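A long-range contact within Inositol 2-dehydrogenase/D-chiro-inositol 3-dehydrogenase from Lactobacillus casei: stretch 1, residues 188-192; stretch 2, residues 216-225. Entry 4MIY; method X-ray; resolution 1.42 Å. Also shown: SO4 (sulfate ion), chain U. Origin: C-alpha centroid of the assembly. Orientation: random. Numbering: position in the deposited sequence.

Stretch 1, residues 188-192: EYTSI
Stretch 2 216-225: LTTKKGTVIQ

Residues 189-192 and 216-218 are neighbouring antiparallel strands, their N-to-C directions 162° apart and their axes approaching to 4.4 Å. Together the two stretches bury 483 Å². Ile192 faces Leu216 (CA to CA 4.4 Å) as a non-hydrogen-bonded pair, Ser191 faces Thr217 (5.3 Å between CA atoms) as a hydrogen-bonded pair, and Tyr189 faces Thr218 (CA to CA 4.3 Å), again non-hydrogen-bonded. The register slips by one residue between Tyr189 and Ser191, so Thr190 forms a beta bulge. Its phi/psi of -116/-16° breaks the extended path kept by Tyr189 (-75/143°), Ser191 (-170/157°) and Ile192 (-141/139°); residues 216-218 remain extended, with phi near -120° and psi from 149 to 169°.

The backbone ladder follows this register. Thr217 N donates to Ser191 O at 3.1 Å, and Thr190 N donates to Thr217 O at 2.9 Å with a nearly straight angle of 173°. Beyond the strand, Lys219 N reaches Glu188 O at 2.9 Å, with a more bent angle of 144°. The same carbonyls also receive close CA-H contacts: Thr218 CA lies 3.1 Å from Glu188 O, Tyr189 CA 3.4 Å from Thr217 O, and Leu216 CA 3.3 Å from Ser191 O.

At the bulge, the CA-to-CB bond of Thr190 points toward the partner strand, and its hydroxyl lies beside Ser191 and Thr217. All three have chi1 in the p well. Thr217 OG1 is the knob held between the other two hydroxyls, 2.7 Å from Thr190 OG1 and 2.6 Å from Ser191 OG; both contacts are hydrogen bonds. A water extends the cluster, lying 2.8 Å from Thr190 OG1 and donating to Thr218 O at 3.0 Å. The methyl of Thr190 packs over the start of the turn, with CG2 3.7 Å from Lys219 N and 4.1 Å from Lys219 CB.

On the face bearing Ile192 and Leu216 the packing is apolar. Leu216 (chi1 m, chi2 p) fits between two neighbours: its CG lies 3.8 Å from Ile192 CD1 (Ile192 is t, t), and its CD2 sits over a face of the Tyr189 ring, 3.7 Å from the centroid and 16° off the normal. Tyr189 has chi1 m and chi2 -42°. Although its CA-to-CB bond points away, the ring swings back to meet Leu216, with Tyr189 CE1 3.6 Å from Leu216 CD2. Ile224 CD1 approaches Tyr189 CE1 to 4.2 Å, while Thr218 CG2 lies near the ring plane, 4.3 Å from Tyr189 CD1.

A type I turn from Thr218 to Gly221 leads toward the strand at 223-225. Gly221 N donates to Thr218 O at 2.9 Å, and the positive phi of Gly221 (105°) suits a residue without a side chain. Leu216 and Ile224 then exchange backbone hydrogen bonds of 2.9 Å, Leu216 N to Ile224 O and Ile224 N to Leu216 O, and the CA-to-CB bond of Ile224 points toward the other stretch.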

# COMPACT_ATOMS: atom_id res chain seq x y z
N GLU A 188 -24.06 -3.29 -22.64
CA GLU A 188 -23.98 -4.36 -23.60
C GLU A 188 -22.76 -4.20 -24.49
O GLU A 188 -22.41 -3.12 -24.82
CB GLU A 188 -25.22 -4.38 -24.51
CG GLU A 188 -26.52 -3.94 -23.87
N TYR A 189 -22.19 -5.32 -24.89
CA TYR A 189 -21.06 -5.31 -25.80
C TYR A 189 -21.46 -5.00 -27.24
O TYR A 189 -22.48 -5.42 -27.70
CB TYR A 189 -20.32 -6.64 -25.79
CG TYR A 189 -19.80 -7.10 -24.44
CD1 TYR A 189 -19.21 -6.21 -23.56
CD2 TYR A 189 -19.90 -8.40 -24.04
CE1 TYR A 189 -18.77 -6.60 -22.36
CE2 TYR A 189 -19.43 -8.79 -22.85
CZ TYR A 189 -18.86 -7.89 -22.00
OH TYR A 189 -18.41 -8.29 -20.78
N THR A 190 -20.60 -4.26 -27.92
CA THR A 190 -20.75 -3.96 -29.32
C THR A 190 -19.64 -4.51 -30.19
O THR A 190 -19.79 -4.58 -31.37
CB THR A 190 -20.89 -2.49 -29.56
OG1 THR A 190 -19.80 -1.79 -28.99
CG2 THR A 190 -22.18 -1.97 -28.93
N SER A 191 -18.53 -4.90 -29.58
CA SER A 191 -17.39 -5.46 -30.31
C SER A 191 -16.33 -6.07 -29.40
O SER A 191 -16.27 -5.76 -28.26
CB SER A 191 -16.72 -4.44 -31.23
OG SER A 191 -15.87 -3.55 -30.55
N ILE A 192 -15.53 -6.97 -29.97
CA ILE A 192 -14.38 -7.55 -29.34
C ILE A 192 -13.22 -7.71 -30.33
O ILE A 192 -13.44 -8.04 -31.45
CB ILE A 192 -14.68 -8.87 -28.61
CG1 ILE A 192 -13.54 -9.30 -27.70
CG2 ILE A 192 -15.05 -9.95 -29.57
CD1 ILE A 192 -13.96 -10.30 -26.71
N LEU A 216 -12.75 -4.75 -25.67
CA LEU A 216 -14.17 -4.79 -25.88
C LEU A 216 -14.73 -3.40 -25.85
O LEU A 216 -14.24 -2.57 -25.14
CB LEU A 216 -14.87 -5.62 -24.81
CG LEU A 216 -14.60 -7.10 -24.69
CD1 LEU A 216 -13.29 -7.37 -24.06
CD2 LEU A 216 -15.65 -7.71 -23.86
N THR A 217 -15.79 -3.16 -26.59
CA THR A 217 -16.49 -1.90 -26.55
C THR A 217 -17.92 -2.16 -26.12
O THR A 217 -18.43 -3.21 -26.34
CB THR A 217 -16.48 -1.18 -27.90
OG1 THR A 217 -17.15 -1.96 -28.89
CG2 THR A 217 -15.03 -0.89 -28.38
N THR A 218 -18.53 -1.18 -25.50
CA THR A 218 -19.90 -1.27 -25.08
C THR A 218 -20.73 -0.21 -25.77
O THR A 218 -20.23 0.67 -26.38
CB THR A 218 -20.07 -1.14 -23.55
OG1 THR A 218 -19.90 0.21 -23.14
CG2 THR A 218 -19.12 -2.01 -22.86
N LYS A 219 -22.04 -0.37 -25.62
CA LYS A 219 -23.00 0.49 -26.26
C LYS A 219 -22.88 1.92 -25.79
O LYS A 219 -23.02 2.82 -26.57
CB LYS A 219 -24.40 -0.07 -26.07
CG LYS A 219 -25.47 0.70 -26.77
CD LYS A 219 -26.87 0.07 -26.61
CE LYS A 219 -28.00 1.05 -27.01
NZ LYS A 219 -29.35 0.38 -27.26
N LYS A 220 -22.58 2.14 -24.52
CA LYS A 220 -22.36 3.49 -24.06
C LYS A 220 -20.97 4.02 -24.36
O LYS A 220 -20.73 5.16 -24.16
CB LYS A 220 -22.69 3.68 -22.59
CG LYS A 220 -24.11 3.52 -22.24
CD LYS A 220 -24.32 3.69 -20.75
CE LYS A 220 -25.73 3.49 -20.36
NZ LYS A 220 -26.05 3.76 -18.94
N GLY A 221 -20.10 3.19 -24.88
CA GLY A 221 -18.82 3.64 -25.36
C GLY A 221 -17.63 3.32 -24.49
O GLY A 221 -16.54 3.64 -24.82
N THR A 222 -17.88 2.69 -23.37
CA THR A 222 -16.83 2.27 -22.50
C THR A 222 -15.95 1.29 -23.22
O THR A 222 -16.40 0.43 -23.89
CB THR A 222 -17.42 1.60 -21.25
OG1 THR A 222 -18.29 2.52 -20.62
CG2 THR A 222 -16.32 1.21 -20.27
N VAL A 223 -14.65 1.47 -23.07
CA VAL A 223 -13.69 0.55 -23.62
C VAL A 223 -13.03 -0.25 -22.51
O VAL A 223 -12.58 0.28 -21.53
CB VAL A 223 -12.63 1.28 -24.45
CG1 VAL A 223 -11.63 0.33 -24.95
CG2 VAL A 223 -13.27 1.98 -25.58
N ILE A 224 -13.00 -1.55 -22.72
CA ILE A 224 -12.42 -2.50 -21.81
C ILE A 224 -11.16 -3.11 -22.41
O ILE A 224 -11.19 -3.66 -23.46
CB ILE A 224 -13.42 -3.60 -21.47
CG1 ILE A 224 -14.70 -2.99 -20.91
CG2 ILE A 224 -12.84 -4.56 -20.51
CD1 ILE A 224 -15.89 -3.72 -21.29
N GLN A 225 -10.06 -2.95 -21.69
CA GLN A 225 -8.80 -3.54 -22.05
C GLN A 225 -8.39 -4.63 -21.08
O GLN A 225 -8.06 -4.34 -19.97
CB GLN A 225 -7.71 -2.47 -22.10
CG GLN A 225 -7.92 -1.39 -23.11
CD GLN A 225 -6.84 -0.38 -23.15
OE1 GLN A 225 -6.32 -0.01 -22.16
NE2 GLN A 225 -6.48 0.04 -24.30
S SO4 U . -23.67 5.80 -17.29
O1 SO4 U . -24.83 5.00 -17.06
O2 SO4 U . -23.97 6.83 -18.24
O3 SO4 U . -23.30 6.38 -16.06
O4 SO4 U . -22.64 4.93 -17.73
O HOH W 1 -20.07 0.98 -29.32